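Local coordinates for 2-C-methyl-D-erythritol 4-phosphate cytidylyltransferase (Anaerococcus prevotii, PDB 4KT7), which probably catalyses cytidylyl transfer from CTP to 2-C-methyl-D-erythritol 4-phosphate, releasing diphosphate, in the DXP pathway of isoprenoid biosynthesis, at residues T86-E89 / L90-E94; I125-L128 / R129-A133; F171-K174 / L175-M179; E181-L184 / A185-F188; K217-T220 / Q221-I225. All blocks are in the same frame, centred on the assembly; numbering follows the deposited sequence.

Interaction 1 (T86-E89 / L90-E94); sequences TTRE and LSTFE
L90 leans back over T87, the residue just ahead of helix 88-97. With CG anti to the carbonyl carbon and beside the backbone N (chi1 -71°), the side chain leaves on the flank where its own N-H meets T87. CB lies 3.6 Å from T87 OG1, and CG sits 3.5 Å from that same oxygen. Farther out, CD1 comes within 3.6 Å of T86 OG1, the two side chains lying alongside and pointing the same way, while CD2 turns to L184 on helix 173-184. Behind this apolar branch, L90 N donates almost straight to T87 OG1 over 3.1 Å (N-H...O angle 171°). T87 uses its backbone as well: its O receives S91 N at 2.9 Å. The next carbonyl, R88 O, takes two donors from T92, the amide N and the hydroxyl OG1; the latter is 3.0 Å away and 38° above the carbonyl plane. The guanidinium of R88 is busy with acids, NH1 with D193 and NH2 with E89 OE2 in a salt bridge whose hydrogen bond is weak. A threonine hydroxyl capping the first turn in this way is a classic helix N-cap, here at the entry to helix 88-97.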
loop_
_atom_site.group_PDB
_atom_site.type_symbol
_atom_site.label_atom_id
_atom_site.label_comp_id
_atom_site.label_asym_id
_atom_site.label_seq_id
_atom_site.Cartn_x
_atom_site.Cartn_y
_atom_site.Cartn_z
ATOM N N THR A 86 -21.490 -1.626 15.962
ATOM C CA THR A 86 -20.203 -1.985 16.563
ATOM C C THR A 86 -19.145 -2.561 15.600
ATOM O O THR A 86 -18.024 -2.840 16.018
ATOM C CB THR A 86 -20.374 -2.972 17.729
ATOM O OG1 THR A 86 -21.243 -4.022 17.303
ATOM C CG2 THR A 86 -20.963 -2.269 18.965
ATOM N N THR A 87 -19.502 -2.781 14.336
ATOM C CA THR A 87 -18.507 -3.145 13.318
ATOM C C THR A 87 -18.822 -2.373 12.055
ATOM O O THR A 87 -19.931 -1.842 11.921
ATOM C CB THR A 87 -18.494 -4.657 12.968
ATOM O OG1 THR A 87 -19.735 -5.026 12.356
ATOM C CG2 THR A 87 -18.255 -5.528 14.208
ATOM N N ARG A 88 -17.864 -2.323 11.127
ATOM C CA ARG A 88 -18.092 -1.681 9.833
ATOM C C ARG A 88 -19.339 -2.250 9.198
ATOM O O ARG A 88 -20.170 -1.507 8.678
ATOM C CB ARG A 88 -16.908 -1.892 8.877
ATOM C CG ARG A 88 -17.003 -1.095 7.559
ATOM C CD ARG A 88 -16.027 -1.612 6.495
ATOM N NE ARG A 88 -16.272 -3.008 6.141
ATOM C CZ ARG A 88 -17.266 -3.418 5.349
ATOM N NH1 ARG A 88 -18.125 -2.538 4.841
ATOM N NH2 ARG A 88 -17.414 -4.711 5.075
ATOM N N GLU A 89 -19.478 -3.576 9.241
ATOM C CA GLU A 89 -20.569 -4.226 8.549
ATOM C C GLU A 89 -21.934 -3.910 9.171
ATOM O O GLU A 89 -22.897 -3.621 8.467
ATOM C CB GLU A 89 -20.344 -5.744 8.485
ATOM C CG GLU A 89 -19.213 -6.152 7.540
ATOM C CD GLU A 89 -17.846 -6.008 8.171
ATOM O OE1 GLU A 89 -17.760 -6.031 9.422
ATOM O OE2 GLU A 89 -16.856 -5.858 7.419
ATOM N N LEU A 90 -22.021 -3.992 10.489
ATOM C CA LEU A 90 -23.271 -3.684 11.174
ATOM C C LEU A 90 -23.655 -2.222 10.973
ATOM O O LEU A 90 -24.841 -1.882 10.855
ATOM C CB LEU A 90 -23.164 -4.019 12.655
ATOM C CG LEU A 90 -23.128 -5.512 13.023
ATOM C CD1 LEU A 90 -22.734 -5.654 14.491
ATOM C CD2 LEU A 90 -24.470 -6.151 12.800
ATOM N N SER A 91 -22.649 -1.355 10.908
ATOM C CA SER A 91 -22.879 0.033 10.548
ATOM C C SER A 91 -23.460 0.177 9.137
ATOM O O SER A 91 -24.451 0.888 8.922
ATOM C CB SER A 91 -21.580 0.828 10.679
ATOM O OG SER A 91 -21.285 1.019 12.059
ATOM N N THR A 92 -22.857 -0.502 8.172
ATOM C CA THR A 92 -23.345 -0.443 6.801
ATOM C C THR A 92 -24.805 -0.910 6.726
ATOM O O THR A 92 -25.633 -0.303 6.041
ATOM C CB THR A 92 -22.443 -1.300 5.916
ATOM O OG1 THR A 92 -21.135 -0.719 5.960
ATOM C CG2 THR A 92 -22.958 -1.372 4.465
ATOM N N PHE A 93 -25.134 -1.960 7.469
ATOM C CA PHE A 93 -26.502 -2.472 7.457
ATOM C C PHE A 93 -27.511 -1.485 8.012
ATOM O O PHE A 93 -28.640 -1.411 7.514
ATOM C CB PHE A 93 -26.614 -3.782 8.215
ATOM C CG PHE A 93 -27.882 -4.532 7.927
ATOM C CD1 PHE A 93 -28.149 -4.988 6.655
ATOM C CD2 PHE A 93 -28.803 -4.776 8.932
ATOM C CE1 PHE A 93 -29.322 -5.692 6.377
ATOM C CE2 PHE A 93 -29.974 -5.474 8.671
ATOM C CZ PHE A 93 -30.233 -5.925 7.391
ATOM N N GLU A 94 -27.132 -0.722 9.034
ATOM C CA GLU A 94 -28.020 0.338 9.522
ATOM C C GLU A 94 -28.238 1.349 8.399
ATOM O O GLU A 94 -29.332 1.902 8.244
ATOM C CB GLU A 94 -27.425 1.067 10.732
ATOM C CG GLU A 94 -27.372 0.278 12.013
ATOM C CD GLU A 94 -28.724 -0.301 12.396
ATOM O OE1 GLU A 94 -29.684 0.481 12.614
ATOM O OE2 GLU A 94 -28.823 -1.543 12.469
#

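Interaction 2 (I125-L128 / R129-A133); sequences INAL and RKNKA
N131 reaches back to the end of helix 118-127 and gives A127 O two N-H groups. The stronger bond comes from the side chain: ND2 stands 2.8 Å from A127 O, in the carbonyl plane and on a lone pair, with the oxygen also close to the plane of the N131 amide. The backbone N of N131 adds a weak bond to A127 O. Both donors can converge because CG lies beside the backbone N (chi1 -55°), which turns the amide the same way as the N-H. Alongside, R129 N donates to N126 O at 3.2 Å, coming in from well above that carbonyl's plane.

Waters form the next layer. One bridges L128 O and N131 O, donating to each over 2.6 Å and so satisfying two carbonyl oxygens that lie 3.3 Å apart. A second donates to N126 O and accepts from R129 NE, in the plane of the guanidinium, while K130 CG lies over one face of that group, offset toward its rim. N131 OD1 is hydrogen-bonded to Y152 OH of the second subunit. With an alanine here, A127 O would probably keep just the weak backbone bond from this residue, and Y152 of the second subunit would lose its mate.

The turn carries the chain from helix 118-127 into strand 133-139. Beneath it, A127 packs on V134 and V209 and L128 on V134 and A170, which seats the helix end on strands 133-139, 168-172 and 206-210; K132 pairs through its backbone with D172.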
loop_
_atom_site.group_PDB
_atom_site.type_symbol
_atom_site.label_atom_id
_atom_site.label_comp_id
_atom_site.label_asym_id
_atom_site.label_seq_id
_atom_site.Cartn_x
_atom_site.Cartn_y
_atom_site.Cartn_z
ATOM N N ILE A 125 -20.496 5.083 -10.490
ATOM C CA ILE A 125 -21.921 5.014 -10.838
ATOM C C ILE A 125 -22.148 4.504 -12.281
ATOM O O ILE A 125 -22.978 3.615 -12.523
ATOM C CB ILE A 125 -22.600 6.389 -10.613
ATOM C CG1 ILE A 125 -22.704 6.678 -9.117
ATOM C CG2 ILE A 125 -23.997 6.474 -11.258
ATOM C CD1 ILE A 125 -23.271 8.061 -8.823
ATOM N N ASN A 126 -21.395 5.030 -13.242
ATOM C CA ASN A 126 -21.556 4.595 -14.633
ATOM C C ASN A 126 -21.220 3.120 -14.872
ATOM O O ASN A 126 -21.725 2.522 -15.817
ATOM C CB ASN A 126 -20.781 5.496 -15.594
ATOM C CG ASN A 126 -21.418 6.871 -15.731
ATOM O OD1 ASN A 126 -22.599 7.060 -15.405
ATOM N ND2 ASN A 126 -20.645 7.837 -16.218
ATOM N N ALA A 127 -20.387 2.524 -14.023
ATOM C CA ALA A 127 -20.100 1.106 -14.170
ATOM C C ALA A 127 -21.325 0.248 -13.785
ATOM O O ALA A 127 -21.418 -0.924 -14.167
ATOM C CB ALA A 127 -18.885 0.718 -13.350
ATOM N N LEU A 128 -22.269 0.838 -13.048
ATOM C CA LEU A 128 -23.495 0.123 -12.682
ATOM C C LEU A 128 -24.421 -0.082 -13.866
ATOM O O LEU A 128 -25.390 -0.836 -13.768
ATOM C CB LEU A 128 -24.254 0.849 -11.579
ATOM C CG LEU A 128 -23.602 0.847 -10.200
ATOM C CD1 LEU A 128 -24.252 1.953 -9.381
ATOM C CD2 LEU A 128 -23.803 -0.499 -9.541
ATOM N N ARG A 129 -24.135 0.567 -14.993
ATOM C CA ARG A 129 -24.978 0.391 -16.173
ATOM C C ARG A 129 -25.016 -1.068 -16.636
ATOM O O ARG A 129 -26.060 -1.565 -17.071
ATOM C CB ARG A 129 -24.527 1.309 -17.321
ATOM C CG ARG A 129 -25.499 1.312 -18.509
ATOM C CD ARG A 129 -25.068 2.289 -19.615
ATOM N NE ARG A 129 -23.683 2.048 -20.023
ATOM C CZ ARG A 129 -23.326 1.223 -21.001
ATOM N NH1 ARG A 129 -24.255 0.559 -21.680
ATOM N NH2 ARG A 129 -22.041 1.069 -21.303
ATOM N N LYS A 130 -23.888 -1.766 -16.522
ATOM C CA LYS A 130 -23.817 -3.144 -16.999
ATOM C C LYS A 130 -23.327 -4.141 -15.955
ATOM O O LYS A 130 -23.177 -5.320 -16.250
ATOM C CB LYS A 130 -22.914 -3.220 -18.232
ATOM C CG LYS A 130 -23.504 -2.540 -19.467
ATOM C CD LYS A 130 -22.408 -2.124 -20.436
ATOM C CE LYS A 130 -21.755 -3.319 -21.102
ATOM N NZ LYS A 130 -20.565 -2.898 -21.904
ATOM N N ASN A 131 -23.066 -3.681 -14.739
ATOM C CA ASN A 131 -22.589 -4.581 -13.696
ATOM C C ASN A 131 -23.412 -4.379 -12.444
ATOM O O ASN A 131 -23.899 -3.271 -12.195
ATOM C CB ASN A 131 -21.132 -4.271 -13.373
ATOM C CG ASN A 131 -20.246 -4.309 -14.601
ATOM O OD1 ASN A 131 -19.884 -5.386 -15.085
ATOM N ND2 ASN A 131 -19.871 -3.124 -15.103
ATOM N N LYS A 132 -23.543 -5.420 -11.630
ATOM C CA LYS A 132 -24.319 -5.284 -10.402
ATOM C C LYS A 132 -23.455 -5.012 -9.184
ATOM O O LYS A 132 -23.976 -4.732 -8.112
ATOM C CB LYS A 132 -25.246 -6.491 -10.208
ATOM C CG LYS A 132 -26.260 -6.621 -11.351
ATOM C CD LYS A 132 -27.477 -7.456 -10.954
ATOM C CE LYS A 132 -28.638 -7.157 -11.900
ATOM N NZ LYS A 132 -29.956 -7.663 -11.393
ATOM N N ALA A 133 -22.134 -5.079 -9.362
ATOM C CA ALA A 133 -21.208 -4.747 -8.288
ATOM C C ALA A 133 -19.994 -4.083 -8.903
ATOM O O ALA A 133 -19.513 -4.520 -9.950
ATOM C CB ALA A 133 -20.800 -5.996 -7.529
HETATM O O HOH W 1 -21.415 0.082 -17.202
HETATM O O HOH W 2 -22.109 3.611 -18.330
HETATM O O HOH W 3 -26.333 -2.403 -11.932
#

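Interaction 3 (F171-K174 / L175-M179); sequences FDKK and LIYAM
L175 N donates to D172 OD1 over 3.1 Å, using the anti lone pair, the one away from the other carboxylate oxygen. Its CB rests 3.6 Å from the same OD1, and the two side chains cross at about a right angle; beyond this, L175 packs against F197 and R202.

I176 comes next and meets both D172 and F171. Its N-H runs to D172 O at 3.0 Å, essentially straight (179°) and nearly along the C=O axis. Its side chain, meanwhile, lies on F171: the CB atoms of the two residues are 3.7 Å apart, and CD1 sits over the ring in a CH-pi contact, 4.1 Å from the F171 centroid and 7° off the normal. CG1 stands anti to the backbone N (chi1 -164°), which throws the end of the isoleucine across the phenylalanine face.

D172 is thus the N-cap of helix 173-184, its carboxylate holding one N-H and its carbonyl the following one, right where strand 168-172 gives way to the helix. F171, the residue before it, still belongs to that strand and supplies the apolar floor under the first turn.

Y177 N bonds to K173 O at 3.0 Å. The tyrosine side chain runs alongside that of K173, whose CE and NZ come near Y177 CD2, NZ lying obliquely to the ring. That ring meets the ring of F93, and the Y177 side chain touches L96, both on helix 88-97. A178 N follows with a bond to K174 O of 2.8 Å. M179, a selenomethionine in this crystal, returns its N to L175 O, and its side chain touches L196 and R202.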
loop_
_atom_site.group_PDB
_atom_site.type_symbol
_atom_site.label_atom_id
_atom_site.label_comp_id
_atom_site.label_asym_id
_atom_site.label_seq_id
_atom_site.Cartn_x
_atom_site.Cartn_y
_atom_site.Cartn_z
ATOM N N PHE A 171 -23.430 -1.070 -5.793
ATOM C CA PHE A 171 -24.124 -2.343 -6.051
ATOM C C PHE A 171 -25.577 -2.124 -6.403
ATOM O O PHE A 171 -26.154 -1.086 -6.055
ATOM C CB PHE A 171 -24.103 -3.239 -4.794
ATOM C CG PHE A 171 -22.766 -3.345 -4.168
ATOM C CD1 PHE A 171 -21.867 -4.319 -4.577
ATOM C CD2 PHE A 171 -22.377 -2.440 -3.199
ATOM C CE1 PHE A 171 -20.603 -4.384 -4.015
ATOM C CE2 PHE A 171 -21.113 -2.516 -2.625
ATOM C CZ PHE A 171 -20.232 -3.480 -3.048
ATOM N N ASP A 172 -26.154 -3.122 -7.073
ATOM C CA ASP A 172 -27.604 -3.326 -7.142
ATOM C C ASP A 172 -28.101 -3.397 -5.700
ATOM O O ASP A 172 -27.555 -4.154 -4.886
ATOM C CB ASP A 172 -27.895 -4.635 -7.905
ATOM C CG ASP A 172 -29.385 -4.927 -8.054
ATOM O OD1 ASP A 172 -29.981 -5.471 -7.107
ATOM O OD2 ASP A 172 -29.965 -4.650 -9.123
ATOM N N LYS A 173 -29.096 -2.587 -5.348
ATOM C CA LYS A 173 -29.518 -2.500 -3.944
ATOM C C LYS A 173 -30.134 -3.782 -3.374
ATOM O O LYS A 173 -29.819 -4.162 -2.257
ATOM C CB LYS A 173 -30.486 -1.320 -3.722
ATOM C CG LYS A 173 -30.882 -1.091 -2.250
ATOM C CD LYS A 173 -32.284 -1.614 -1.928
ATOM C CE LYS A 173 -32.547 -1.505 -0.418
ATOM N NZ LYS A 173 -33.844 -2.103 0.014
ATOM N N LYS A 174 -31.022 -4.438 -4.111
ATOM C CA LYS A 174 -31.600 -5.686 -3.598
ATOM C C LYS A 174 -30.527 -6.740 -3.416
ATOM O O LYS A 174 -30.540 -7.509 -2.465
ATOM C CB LYS A 174 -32.672 -6.234 -4.535
ATOM C CG LYS A 174 -33.950 -5.433 -4.522
ATOM C CD LYS A 174 -35.131 -6.274 -4.978
ATOM C CE LYS A 174 -36.431 -5.503 -4.825
ATOM N NZ LYS A 174 -37.624 -6.379 -5.016
ATOM N N LEU A 175 -29.583 -6.762 -4.334
ATOM C CA LEU A 175 -28.548 -7.765 -4.286
ATOM C C LEU A 175 -27.676 -7.571 -3.064
ATOM O O LEU A 175 -27.527 -8.493 -2.275
ATOM C CB LEU A 175 -27.712 -7.721 -5.554
ATOM C CG LEU A 175 -26.692 -8.845 -5.712
ATOM C CD1 LEU A 175 -27.365 -10.191 -5.514
ATOM C CD2 LEU A 175 -26.063 -8.762 -7.112
ATOM N N ILE A 176 -27.106 -6.376 -2.890
ATOM C CA ILE A 176 -26.252 -6.151 -1.728
ATOM C C ILE A 176 -27.014 -6.290 -0.417
ATOM O O ILE A 176 -26.481 -6.832 0.550
ATOM C CB ILE A 176 -25.472 -4.814 -1.788
ATOM C CG1 ILE A 176 -24.320 -4.818 -0.785
ATOM C CG2 ILE A 176 -26.375 -3.628 -1.531
ATOM C CD1 ILE A 176 -23.331 -5.961 -1.026
ATOM N N TYR A 177 -28.270 -5.839 -0.380
ATOM C CA TYR A 177 -29.071 -6.018 0.822
ATOM C C TYR A 177 -29.261 -7.509 1.110
ATOM O O TYR A 177 -29.137 -7.944 2.260
ATOM C CB TYR A 177 -30.435 -5.333 0.680
ATOM C CG TYR A 177 -31.218 -5.210 1.980
ATOM C CD1 TYR A 177 -31.947 -6.283 2.488
ATOM C CD2 TYR A 177 -31.249 -4.008 2.689
ATOM C CE1 TYR A 177 -32.675 -6.165 3.675
ATOM C CE2 TYR A 177 -31.992 -3.880 3.869
ATOM C CZ TYR A 177 -32.695 -4.958 4.355
ATOM O OH TYR A 177 -33.411 -4.833 5.524
ATOM N N ALA A 178 -29.576 -8.294 0.078
ATOM C CA ALA A 178 -29.779 -9.737 0.274
ATOM C C ALA A 178 -28.486 -10.415 0.747
ATOM O O ALA A 178 -28.497 -11.273 1.638
ATOM C CB ALA A 178 -30.288 -10.395 -1.012
HETATM N N MSE A 179 -27.372 -10.020 0.153
HETATM C CA MSE A 179 -26.067 -10.546 0.544
HETATM C C MSE A 179 -25.794 -10.208 2.006
HETATM O O MSE A 179 -25.221 -11.013 2.738
HETATM C CB MSE A 179 -24.959 -9.926 -0.319
HETATM C CG MSE A 179 -24.912 -10.341 -1.808
HETATM SE SE MSE A 179 -24.718 -12.261 -1.985
HETATM C CE MSE A 179 -26.609 -12.677 -2.233
#

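Interaction 4 (E181-L184 / A185-F188); sequences EKYL and ASEF
An ST turn at S186 follows the last turn of helix 173-184, and its hydroxyl is bonded back to Y183. S186 OG donates to Y183 O at 2.8 Å and accepts F188 N at 3.2 Å, the bond that defines the turn. S186 N also donates to Y183 O, over 3.0 Å. Both donors arrive from the same face of that carbonyl, OG only tilted from the plane and N well above it. What lets the hydroxyl face back and forward at once is its place between the backbone N and the carbonyl carbon (chi1 81°). An alanine at this position would have no hydroxyl, which would probably leave F188 N without this acceptor and Y183 O with a single donor from S186, freeing the chain beyond to shift. One step earlier, A185 N continues the helical pattern to E181 O at 3.1 Å and shares itself weakly with K182 O.

The F188 ring stacks on F199, and L184 packs against L90 and F93 of helix 88-97. With CG anti to the backbone N, the far end of the Y183 side chain comes back near the loop, and the F188 carbonyl oxygen lies obliquely to its ring, 3.1 Å from CE1.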
loop_
_atom_site.group_PDB
_atom_site.type_symbol
_atom_site.label_atom_id
_atom_site.label_comp_id
_atom_site.label_asym_id
_atom_site.label_seq_id
_atom_site.Cartn_x
_atom_site.Cartn_y
_atom_site.Cartn_z
ATOM N N GLU A 181 -28.004 -9.732 4.441
ATOM C CA GLU A 181 -28.784 -10.600 5.318
ATOM C C GLU A 181 -28.151 -11.983 5.436
ATOM O O GLU A 181 -28.123 -12.552 6.520
ATOM C CB GLU A 181 -30.220 -10.701 4.826
ATOM C CG GLU A 181 -30.945 -9.384 4.901
ATOM C CD GLU A 181 -32.429 -9.519 4.584
ATOM O OE1 GLU A 181 -32.767 -9.812 3.408
ATOM O OE2 GLU A 181 -33.250 -9.336 5.514
ATOM N N LYS A 182 -27.642 -12.517 4.327
ATOM C CA LYS A 182 -26.883 -13.766 4.359
ATOM C C LYS A 182 -25.637 -13.654 5.232
ATOM O O LYS A 182 -25.316 -14.562 5.994
ATOM C CB LYS A 182 -26.452 -14.174 2.952
ATOM C CG LYS A 182 -27.541 -14.820 2.126
ATOM C CD LYS A 182 -27.033 -15.104 0.729
ATOM C CE LYS A 182 -27.906 -16.121 0.039
ATOM N NZ LYS A 182 -27.938 -17.434 0.772
ATOM N N TYR A 183 -24.931 -12.541 5.110
ATOM C CA TYR A 183 -23.742 -12.306 5.934
ATOM C C TYR A 183 -24.058 -12.290 7.423
ATOM O O TYR A 183 -23.335 -12.881 8.232
ATOM C CB TYR A 183 -23.072 -10.989 5.543
ATOM C CG TYR A 183 -21.891 -10.643 6.421
ATOM C CD1 TYR A 183 -20.689 -11.335 6.303
ATOM C CD2 TYR A 183 -21.975 -9.638 7.374
ATOM C CE1 TYR A 183 -19.605 -11.030 7.105
ATOM C CE2 TYR A 183 -20.890 -9.328 8.187
ATOM C CZ TYR A 183 -19.709 -10.026 8.046
ATOM O OH TYR A 183 -18.624 -9.725 8.844
ATOM N N LEU A 184 -25.128 -11.596 7.793
ATOM C CA LEU A 184 -25.535 -11.518 9.191
ATOM C C LEU A 184 -25.907 -12.878 9.737
ATOM O O LEU A 184 -25.671 -13.176 10.905
ATOM C CB LEU A 184 -26.718 -10.558 9.355
ATOM C CG LEU A 184 -26.348 -9.110 9.047
ATOM C CD1 LEU A 184 -27.603 -8.244 8.913
ATOM C CD2 LEU A 184 -25.433 -8.565 10.116
ATOM N N ALA A 185 -26.487 -13.718 8.894
ATOM C CA ALA A 185 -26.895 -15.030 9.366
ATOM C C ALA A 185 -25.730 -16.009 9.337
ATOM O O ALA A 185 -25.896 -17.153 9.717
ATOM C CB ALA A 185 -28.046 -15.555 8.544
ATOM N N SER A 186 -24.555 -15.558 8.896
ATOM C CA SER A 186 -23.398 -16.446 8.744
ATOM C C SER A 186 -22.325 -16.215 9.800
ATOM O O SER A 186 -22.421 -15.296 10.620
ATOM C CB SER A 186 -22.759 -16.242 7.374
ATOM O OG SER A 186 -21.916 -15.091 7.378
ATOM N N GLU A 187 -21.290 -17.050 9.758
ATOM C CA GLU A 187 -20.124 -16.868 10.615
ATOM C C GLU A 187 -18.875 -16.467 9.808
ATOM O O GLU A 187 -17.745 -16.667 10.255
ATOM C CB GLU A 187 -19.868 -18.135 11.445
ATOM C CG GLU A 187 -21.067 -18.623 12.275
ATOM C CD GLU A 187 -21.303 -17.823 13.558
ATOM O OE1 GLU A 187 -21.574 -18.445 14.612
ATOM O OE2 GLU A 187 -21.242 -16.576 13.518
ATOM N N PHE A 188 -19.095 -15.902 8.621
ATOM C CA PHE A 188 -18.025 -15.381 7.778
ATOM C C PHE A 188 -17.539 -14.013 8.270
ATOM O O PHE A 188 -18.323 -13.215 8.813
ATOM C CB PHE A 188 -18.529 -15.208 6.337
ATOM C CG PHE A 188 -18.836 -16.506 5.627
ATOM C CD1 PHE A 188 -17.988 -17.604 5.747
ATOM C CD2 PHE A 188 -19.968 -16.623 4.829
ATOM C CE1 PHE A 188 -18.265 -18.796 5.085
ATOM C CE2 PHE A 188 -20.251 -17.815 4.164
ATOM C CZ PHE A 188 -19.399 -18.902 4.296
HETATM O O HOH W 4 -23.052 -12.341 11.296
#

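Interaction 5 (K217-T220 / Q221-I225); sequences KITT and QEDII
The carboxylate of D223 lies between two oxygens of the preceding loop: K217 O stands over one face, 3.4 Å from CG, and T220 OG1 over the opposite face, 3.5 Å from the same carbon. Its OD2 collects the backbone donors. T219 N uses the anti lone pair at 3.2 Å, whereas T220 N, also 3.2 Å away, comes from above the carboxylate plane (39° out of it). T219 OG1 adds a weak bond to OD2. In return D223 N donates to T220 OG1, at 3.2 Å, and the exchange is a capping box, with T220 as N-cap. The threonine hydroxyl lies between the backbone N and carbonyl carbon (chi1 76°), facing the first turn. It also donates weakly to OE1 of the E222 carboxylate, whose OE2 forms a salt bridge with R233 of the second subunit. On the apolar flank, I218 CG2 meets I224 CG1 at 3.7 Å, the side chains crossing at about a right angle.

The box starts helix 221-231 after the loop that follows strand 206-210. I218 fixes that loop to V112 by backbone bonding and packs on I32 and P114, while E222 and I225 pack against F226 and A229 of the second subunit.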
loop_
_atom_site.group_PDB
_atom_site.type_symbol
_atom_site.label_atom_id
_atom_site.label_comp_id
_atom_site.label_asym_id
_atom_site.label_seq_id
_atom_site.Cartn_x
_atom_site.Cartn_y
_atom_site.Cartn_z
ATOM N N LYS A 217 -7.066 6.881 3.039
ATOM C CA LYS A 217 -7.862 6.863 4.266
ATOM C C LYS A 217 -7.158 7.691 5.352
ATOM O O LYS A 217 -5.935 7.578 5.526
ATOM C CB LYS A 217 -7.987 5.417 4.742
ATOM C CG LYS A 217 -9.306 5.041 5.377
ATOM C CD LYS A 217 -9.224 3.641 5.972
ATOM C CE LYS A 217 -10.602 3.076 6.321
ATOM N NZ LYS A 217 -11.298 3.813 7.419
ATOM N N ILE A 218 -7.912 8.519 6.079
ATOM C CA ILE A 218 -7.323 9.339 7.141
ATOM C C ILE A 218 -7.740 8.839 8.519
ATOM O O ILE A 218 -8.858 9.107 8.962
ATOM C CB ILE A 218 -7.744 10.824 7.028
ATOM C CG1 ILE A 218 -7.535 11.347 5.603
ATOM C CG2 ILE A 218 -6.994 11.677 8.048
ATOM C CD1 ILE A 218 -6.133 11.206 5.097
ATOM N N THR A 219 -6.853 8.114 9.198
ATOM C CA THR A 219 -7.156 7.608 10.540
ATOM C C THR A 219 -6.068 7.924 11.577
ATOM O O THR A 219 -6.369 8.346 12.696
ATOM C CB THR A 219 -7.453 6.089 10.531
ATOM O OG1 THR A 219 -6.368 5.388 9.916
ATOM C CG2 THR A 219 -8.753 5.790 9.764
ATOM N N THR A 220 -4.806 7.734 11.201
ATOM C CA THR A 220 -3.696 7.902 12.143
ATOM C C THR A 220 -3.093 9.297 12.059
ATOM O O THR A 220 -3.337 10.029 11.100
ATOM C CB THR A 220 -2.572 6.873 11.888
ATOM O OG1 THR A 220 -1.826 7.269 10.727
ATOM C CG2 THR A 220 -3.161 5.475 11.666
ATOM N N GLN A 221 -2.296 9.653 13.063
ATOM C CA GLN A 221 -1.596 10.931 13.071
ATOM C C GLN A 221 -0.675 11.044 11.854
ATOM O O GLN A 221 -0.500 12.128 11.293
ATOM C CB GLN A 221 -0.811 11.104 14.372
ATOM C CG GLN A 221 -0.245 12.503 14.568
ATOM C CD GLN A 221 -1.270 13.592 14.282
ATOM O OE1 GLN A 221 -2.390 13.555 14.793
ATOM N NE2 GLN A 221 -0.891 14.562 13.449
ATOM N N GLU A 222 -0.108 9.912 11.440
ATOM C CA GLU A 222 0.734 9.854 10.245
ATOM C C GLU A 222 -0.028 10.242 8.974
ATOM O O GLU A 222 0.498 10.985 8.144
ATOM C CB GLU A 222 1.365 8.462 10.080
ATOM C CG GLU A 222 2.607 8.212 10.935
ATOM C CD GLU A 222 2.294 7.509 12.244
ATOM O OE1 GLU A 222 1.121 7.124 12.457
ATOM O OE2 GLU A 222 3.225 7.339 13.061
ATOM N N ASP A 223 -1.255 9.733 8.829
ATOM C CA ASP A 223 -2.098 10.031 7.664
ATOM C C ASP A 223 -2.388 11.529 7.560
ATOM O O ASP A 223 -2.354 12.097 6.473
ATOM C CB ASP A 223 -3.420 9.254 7.725
ATOM C CG ASP A 223 -3.228 7.750 7.605
ATOM O OD1 ASP A 223 -2.275 7.321 6.925
ATOM O OD2 ASP A 223 -4.038 6.995 8.187
ATOM N N ILE A 224 -2.652 12.163 8.701
ATOM C CA ILE A 224 -2.926 13.597 8.747
ATOM C C ILE A 224 -1.718 14.413 8.282
ATOM O O ILE A 224 -1.850 15.322 7.454
ATOM C CB ILE A 224 -3.373 14.024 10.160
ATOM C CG1 ILE A 224 -4.763 13.448 10.440
ATOM C CG2 ILE A 224 -3.385 15.540 10.296
ATOM C CD1 ILE A 224 -5.196 13.578 11.869
ATOM N N ILE A 225 -0.543 14.071 8.808
ATOM C CA ILE A 225 0.713 14.640 8.333
ATOM C C ILE A 225 0.826 14.453 6.815
ATOM O O ILE A 225 1.161 15.388 6.092
ATOM C CB ILE A 225 1.938 13.993 9.043
ATOM C CG1 ILE A 225 1.851 14.166 10.565
ATOM C CG2 ILE A 225 3.250 14.570 8.523
ATOM C CD1 ILE A 225 1.590 15.590 11.023
#

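Overall arrangement
From the N terminus the five contacts come strictly in series, none nesting or crossing. Interaction 1 starts helix 88-97 after strand 79-83. Interaction 2 ends helix 118-127 and turns the chain into strand 133-139; its K132 and A133 meet D172 and F171 of interaction 3, joining two neighbouring strands. Interactions 3 and 4 lie at the start and finish of helix 173-184, which packs along helix 88-97: F93 touches Y177, while E89 and L90 meet Y183 and L184. Interaction 5 stands apart, its centre about 32 Å from those of interactions 3 and 4, and begins helix 221-231 against the second subunit; interaction 2 reaches that subunit as well.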